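PDB 5EPE: SAM-dependent methyltransferase from Thiobacillus denitrificans, which transfers methyl groups from S-adenosyl-L-methionine to an acceptor that the structure does not show, and is seen here with S-adenosyl-L-homocysteine, the demethylated donor. Local coordinates for the interface of chains A and B. Sequence-based numbering; all coordinates share one arbitrary frame. Chains: chain A/B, SAM-dependent methyltransferase.

Contacts 1 and 2 are neighbouring patches of one interface between two copies of the methyltransferase, the centres of their C-alpha atoms about 11 Å apart. Both set helix 189-209 of chain A against strand 179-186 of chain B, and B:Met184 belongs to both. Contact 1 adds the end of helix 22-31 of chain B and the loop residue B:Arg33, whereas contact 2 adds helix 216-237 of chain A and helix 167-177 of chain B. A salt bridge between chains thus adjoins apolar side chains packed on a polar cluster. The whole interface departs from exact two-fold symmetry, and the structure alone does not show whether it forms in solution.

Contact 1: the interface of chains A and B. Residues chain A 194, 197-198, 201; chain B 31, 33, 182-184.
Helix 189-209 of chain A faces strand 179-186 of chain B, where B:Glu183 is nearly fully extended (phi -166°, psi 162°) and sends its side chain toward the helix. Its carboxylate meets the guanidinium of A:Arg194 end-on in a two-pronged salt bridge, with the two flat groups close to coplanar. NH1 of A:Arg194 gives a nearly straight hydrogen bond to the syn lone pair of B:Glu183 OE2 (2.7 Å). A:Arg194 NH2 meets B:Glu183 OE1 on its syn side at 2.9 Å, somewhat out of the carboxylate plane. Bends at chi2 and chi3 fold the arginine chain back so that this pair of nitrogens faces the strand. The anti lone pair of OE2 takes the backbone N-H of B:Met184, a second bond that helps fix the carboxylate's rotation. The methyl of A:Ala197 lies beside the same oxygen, CB to B:Glu183 OE2 3.4 Å.

Farther along the helix, B:Arg33 NH1 donates a bent hydrogen bond to the carbonyl oxygen of A:Ala198 (2.9 Å), tilted out of the guanidinium plane. A:Leu201 covers one face of that guanidinium near its rim with CD2, while its other branch, CD1, packs against B:Val182 CG2 at 3.9 Å. The patch is part of an interface, possibly not biological, between two of the twelve deposited copies, built from helix 189-209 in chain A and from strand 179-186, the end of helix 22-31 and loop residue B:Arg33 in chain B.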
ATOM      1  N   ARG A 194       8.978  14.198 -30.048  1.00 20.04           N
ATOM      2  CA  ARG A 194       9.260  14.572 -31.450  1.00 21.24           C
ATOM      3  C   ARG A 194       8.322  13.947 -32.449  1.00 21.27           C
ATOM      4  O   ARG A 194       7.826  14.653 -33.356  1.00 22.60           O
ATOM      5  CB  ARG A 194      10.702  14.276 -31.924  1.00 22.59           C
ATOM      6  CG  ARG A 194      11.823  15.009 -31.196  1.00 23.62           C
ATOM      7  CD  ARG A 194      11.886  16.494 -31.505  1.00 24.00           C
ATOM      8  NE  ARG A 194      10.875  17.150 -30.665  1.00 23.39           N
ATOM      9  CZ  ARG A 194       9.819  17.855 -31.093  1.00 24.00           C
ATOM     10  NH1 ARG A 194       8.953  18.311 -30.175  1.00 22.47           N
ATOM     11  NH2 ARG A 194       9.570  18.056 -32.398  1.00 24.07           N
ATOM     12  N   ALA A 197       4.303  15.204 -31.090  1.00 18.97           N
ATOM     13  CA  ALA A 197       4.022  16.636 -31.112  1.00 19.51           C
ATOM     14  C   ALA A 197       4.100  17.281 -32.454  1.00 19.86           C
ATOM     15  O   ALA A 197       3.346  18.243 -32.758  1.00 20.01           O
ATOM     16  CB  ALA A 197       4.860  17.382 -30.100  1.00 19.28           C
ATOM     17  N   ALA A 198       4.985  16.772 -33.290  1.00 19.95           N
ATOM     18  CA  ALA A 198       5.094  17.299 -34.648  1.00 21.02           C
ATOM     19  C   ALA A 198       3.830  17.086 -35.426  1.00 21.62           C
ATOM     20  O   ALA A 198       3.558  17.843 -36.355  1.00 22.39           O
ATOM     21  CB  ALA A 198       6.281  16.646 -35.397  1.00 21.11           C
ATOM     22  N   LEU A 201       1.295  20.253 -35.047  1.00 21.24           N
ATOM     23  CA  LEU A 201       1.517  21.443 -35.877  1.00 22.14           C
ATOM     24  C   LEU A 201       1.092  21.160 -37.323  1.00 22.59           C
ATOM     25  O   LEU A 201       0.445  21.969 -37.964  1.00 22.81           O
ATOM     26  CB  LEU A 201       2.995  21.858 -35.793  1.00 22.43           C
ATOM     27  CG  LEU A 201       3.366  23.109 -36.601  1.00 23.41           C
ATOM     28  CD1 LEU A 201       2.525  24.282 -36.170  1.00 24.63           C
ATOM     29  CD2 LEU A 201       4.858  23.432 -36.515  1.00 23.69           C
TER
ATOM     30  N   ALA B  31      11.573  22.350 -34.626  1.00 24.25           N
ATOM     31  CA  ALA B  31      10.206  21.929 -34.423  1.00 23.68           C
ATOM     32  C   ALA B  31       9.214  22.990 -34.859  1.00 23.64           C
ATOM     33  O   ALA B  31       8.098  22.664 -35.292  1.00 24.36           O
ATOM     34  CB  ALA B  31       9.982  21.568 -32.974  1.00 23.05           C
ATOM     35  N   ARG B  33       9.623  24.928 -37.329  1.00 26.76           N
ATOM     36  CA  ARG B  33       9.705  25.018 -38.800  1.00 29.82           C
ATOM     37  C   ARG B  33       9.872  26.465 -39.196  1.00 30.97           C
ATOM     38  O   ARG B  33       9.142  26.987 -39.992  1.00 32.32           O
ATOM     39  CB  ARG B  33       8.446  24.396 -39.474  1.00 30.57           C
ATOM     40  CG  ARG B  33       8.251  22.967 -38.984  1.00 29.51           C
ATOM     41  CD  ARG B  33       7.010  22.322 -39.565  1.00 29.90           C
ATOM     42  NE  ARG B  33       6.722  21.147 -38.749  1.00 28.58           N
ATOM     43  CZ  ARG B  33       5.605  20.422 -38.805  1.00 27.86           C
ATOM     44  NH1 ARG B  33       5.491  19.409 -37.930  1.00 25.84           N
ATOM     45  NH2 ARG B  33       4.662  20.675 -39.750  1.00 27.36           N
ATOM     46  N   VAL B 182       0.376  23.118 -30.280  1.00 19.65           N
ATOM     47  CA  VAL B 182       0.811  22.595 -31.575  1.00 20.36           C
ATOM     48  C   VAL B 182       2.198  22.005 -31.613  1.00 20.42           C
ATOM     49  O   VAL B 182       2.583  21.446 -32.638  1.00 20.37           O
ATOM     50  CB  VAL B 182       0.659  23.653 -32.692  1.00 21.39           C
ATOM     51  CG1 VAL B 182      -0.805  24.006 -32.848  1.00 22.40           C
ATOM     52  CG2 VAL B 182       1.507  24.882 -32.413  1.00 21.28           C
ATOM     53  N   GLU B 183       2.978  22.222 -30.552  1.00 19.57           N
ATOM     54  CA  GLU B 183       4.292  21.627 -30.417  1.00 19.42           C
ATOM     55  C   GLU B 183       4.740  21.782 -28.982  1.00 18.60           C
ATOM     56  O   GLU B 183       4.239  22.628 -28.250  1.00 17.21           O
ATOM     57  CB  GLU B 183       5.309  22.219 -31.400  1.00 20.36           C
ATOM     58  CG  GLU B 183       5.682  21.273 -32.572  1.00 21.14           C
ATOM     59  CD  GLU B 183       6.614  20.110 -32.190  1.00 22.21           C
ATOM     60  OE1 GLU B 183       7.137  19.383 -33.086  1.00 22.65           O
ATOM     61  OE2 GLU B 183       6.892  19.941 -30.968  1.00 21.88           O
HETATM   62  N   MSE B 184       5.738  20.984 -28.614  1.00 18.46           N
HETATM   63  CA  MSE B 184       6.369  21.144 -27.303  1.00 18.68           C
HETATM   64  C   MSE B 184       7.694  20.463 -27.255  1.00 17.95           C
HETATM   65  O   MSE B 184       7.885  19.392 -27.878  1.00 16.85           O
HETATM   66  CB  MSE B 184       5.513  20.700 -26.084  1.00 19.68           C
HETATM   67  CG  MSE B 184       5.259  19.241 -26.158  1.00 20.59           C
HETATM   68 SE   MSE B 184       4.066  18.556 -24.693  1.00 21.03          SE
HETATM   69  CE  MSE B 184       4.502  16.667 -24.879  1.00 22.21           C
TER

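Contact 2: the interface of chains A and B. Residues chain A 193, 230-231, 235; chain B 167, 171, 184, 186.
The guanidinium of A:Arg235 has B:Leu186 CD1 over one face, offset toward the rim and 3.6 Å from CZ of the arginine, while its edge is taken by the carboxylate of A:Asp193. The ring of A:Tyr230 carries CB of A:Arg235 on one face; in its plane, at the edge, lie A:Asp193 OD1 and the terminal methyl of B:Met184, whose CE is 3.7 Å from A:Tyr230 CE2. The protein is an S-adenosylmethionine-dependent methyltransferase of Rossmann-like fold, and these residues, none of which lines the S-adenosyl-L-homocysteine pocket, serve contact between two copies.

Within chain A, A:Arg235 grips A:Asp193 side-on. A:Arg235 NE bonds to the syn lone pair of A:Asp193 OD1 (2.9 Å), and NH2 reaches OD2 on the syn side, somewhat out of the carboxylate plane. The phenol OH of A:Tyr230 gives a hydrogen bond to A:Asp193 OD1 from the anti side and well out of the carboxylate plane (2.6 Å). The arginine bonds fix the guanidinium as a platform for the leucine, and the tyrosine bond adds to the hold on the carboxylate. With CG opposite the backbone N (chi1 -163°) and an extended chain out to NE, A:Arg235 spans from helix 216-237 to A:Asp193 on helix 189-209.

From chain B, the selenomethionine B:Met184 crosses A:Asp193 at about a right angle, its CE 3.6 Å from OD1. A water joins A:Asp193 OD2 (2.6 Å) to the backbone N of B:Leu186 (2.9 Å), carrying a polar link over the boundary. Beyond the arginine, A:Ala231 CB rests against B:Leu171 CD1 at 3.8 Å, and B:Leu167 CD2 touches both that methyl and A:Arg235 CD.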
ATOM      1  N   ASP A 193       8.128  12.621 -27.881  1.00 16.78           N
ATOM      2  CA  ASP A 193       7.584  13.988 -28.066  1.00 17.94           C
ATOM      3  C   ASP A 193       7.772  14.451 -29.485  1.00 18.70           C
ATOM      4  O   ASP A 193       6.849  15.037 -30.071  1.00 19.20           O
ATOM      5  CB  ASP A 193       8.252  15.010 -27.138  1.00 17.20           C
ATOM      6  CG  ASP A 193       7.869  14.870 -25.694  1.00 17.08           C
ATOM      7  OD1 ASP A 193       6.945  14.103 -25.317  1.00 17.71           O
ATOM      8  OD2 ASP A 193       8.591  15.435 -24.819  1.00 17.14           O
ATOM      9  N   TYR A 230      -1.886  11.677 -25.274  1.00 21.87           N
ATOM     10  CA  TYR A 230      -0.469  11.324 -25.374  1.00 19.71           C
ATOM     11  C   TYR A 230       0.233  11.436 -23.995  1.00 18.28           C
ATOM     12  O   TYR A 230       0.922  10.522 -23.569  1.00 17.34           O
ATOM     13  CB  TYR A 230       0.231  12.214 -26.446  1.00 19.95           C
ATOM     14  CG  TYR A 230       1.698  12.159 -26.340  1.00 19.64           C
ATOM     15  CD1 TYR A 230       2.377  11.002 -26.692  1.00 19.81           C
ATOM     16  CD2 TYR A 230       2.424  13.239 -25.839  1.00 19.48           C
ATOM     17  CE1 TYR A 230       3.734  10.905 -26.527  1.00 19.83           C
ATOM     18  CE2 TYR A 230       3.793  13.172 -25.709  1.00 18.88           C
ATOM     19  CZ  TYR A 230       4.465  12.007 -26.078  1.00 19.13           C
ATOM     20  OH  TYR A 230       5.833  11.870 -25.923  1.00 18.39           O
ATOM     21  N   ALA A 231       0.064  12.563 -23.306  1.00 18.63           N
ATOM     22  CA  ALA A 231       0.745  12.791 -22.035  1.00 18.39           C
ATOM     23  C   ALA A 231       0.268  11.812 -20.928  1.00 19.64           C
ATOM     24  O   ALA A 231       1.052  11.368 -20.125  1.00 19.06           O
ATOM     25  CB  ALA A 231       0.543  14.221 -21.590  1.00 19.05           C
ATOM     26  N   ARG A 235       3.156   8.765 -23.113  1.00 19.77           N
ATOM     27  CA  ARG A 235       4.448   9.305 -22.680  1.00 18.90           C
ATOM     28  C   ARG A 235       5.024   8.565 -21.479  1.00 18.79           C
ATOM     29  O   ARG A 235       6.214   8.370 -21.380  1.00 18.47           O
ATOM     30  CB  ARG A 235       4.326  10.805 -22.408  1.00 18.47           C
ATOM     31  CG  ARG A 235       5.648  11.510 -22.349  1.00 17.79           C
ATOM     32  CD  ARG A 235       5.489  13.011 -22.179  1.00 18.32           C
ATOM     33  NE  ARG A 235       6.741  13.681 -22.505  1.00 17.73           N
ATOM     34  CZ  ARG A 235       7.750  13.872 -21.660  1.00 17.52           C
ATOM     35  NH1 ARG A 235       7.642  13.571 -20.409  1.00 16.72           N
ATOM     36  NH2 ARG A 235       8.922  14.412 -22.117  1.00 17.47           N
TER
ATOM     37  N   LEU B 167       1.626  17.251 -16.161  1.00 15.39           N
ATOM     38  CA  LEU B 167       1.603  17.579 -17.606  1.00 15.51           C
ATOM     39  C   LEU B 167       0.238  17.451 -18.328  1.00 15.66           C
ATOM     40  O   LEU B 167      -0.151  18.362 -19.049  1.00 15.65           O
ATOM     41  CB  LEU B 167       2.646  16.716 -18.333  1.00 15.88           C
ATOM     42  CG  LEU B 167       2.837  17.048 -19.834  1.00 15.46           C
ATOM     43  CD1 LEU B 167       3.301  18.490 -20.069  1.00 16.01           C
ATOM     44  CD2 LEU B 167       3.845  16.103 -20.472  1.00 16.20           C
ATOM     45  N   LEU B 171      -1.268  20.774 -19.974  1.00 15.67           N
ATOM     46  CA  LEU B 171      -1.705  20.834 -21.368  1.00 16.08           C
ATOM     47  C   LEU B 171      -3.175  21.170 -21.513  1.00 16.82           C
ATOM     48  O   LEU B 171      -3.538  22.022 -22.341  1.00 17.81           O
ATOM     49  CB  LEU B 171      -1.364  19.542 -22.104  1.00 16.57           C
ATOM     50  CG  LEU B 171       0.130  19.276 -22.293  1.00 17.11           C
ATOM     51  CD1 LEU B 171       0.322  17.827 -22.695  1.00 17.57           C
ATOM     52  CD2 LEU B 171       0.658  20.238 -23.339  1.00 17.96           C
HETATM   53  N   MSE B 184       5.738  20.984 -28.614  1.00 18.46           N
HETATM   54  CA  MSE B 184       6.369  21.144 -27.303  1.00 18.68           C
HETATM   55  C   MSE B 184       7.694  20.463 -27.255  1.00 17.95           C
HETATM   56  O   MSE B 184       7.885  19.392 -27.878  1.00 16.85           O
HETATM   57  CB  MSE B 184       5.513  20.700 -26.084  1.00 19.68           C
HETATM   58  CG  MSE B 184       5.259  19.241 -26.158  1.00 20.59           C
HETATM   59 SE   MSE B 184       4.066  18.556 -24.693  1.00 21.03          SE
HETATM   60  CE  MSE B 184       4.502  16.667 -24.879  1.00 22.21           C
ATOM     61  N   LEU B 186      10.309  19.520 -24.049  1.00 15.53           N
ATOM     62  CA  LEU B 186      10.382  19.495 -22.617  1.00 15.42           C
ATOM     63  C   LEU B 186      11.797  19.306 -22.112  1.00 15.32           C
ATOM     64  O   LEU B 186      12.588  18.632 -22.757  1.00 14.88           O
ATOM     65  CB  LEU B 186       9.448  18.369 -22.090  1.00 15.97           C
ATOM     66  CG  LEU B 186       7.971  18.441 -22.540  1.00 17.29           C
ATOM     67  CD1 LEU B 186       7.124  17.445 -21.733  1.00 17.67           C
ATOM     68  CD2 LEU B 186       7.357  19.771 -22.491  1.00 17.54           C
TER
HETATM   69  O   HOH W   1      10.673  16.945 -25.370  1.00 16.49           O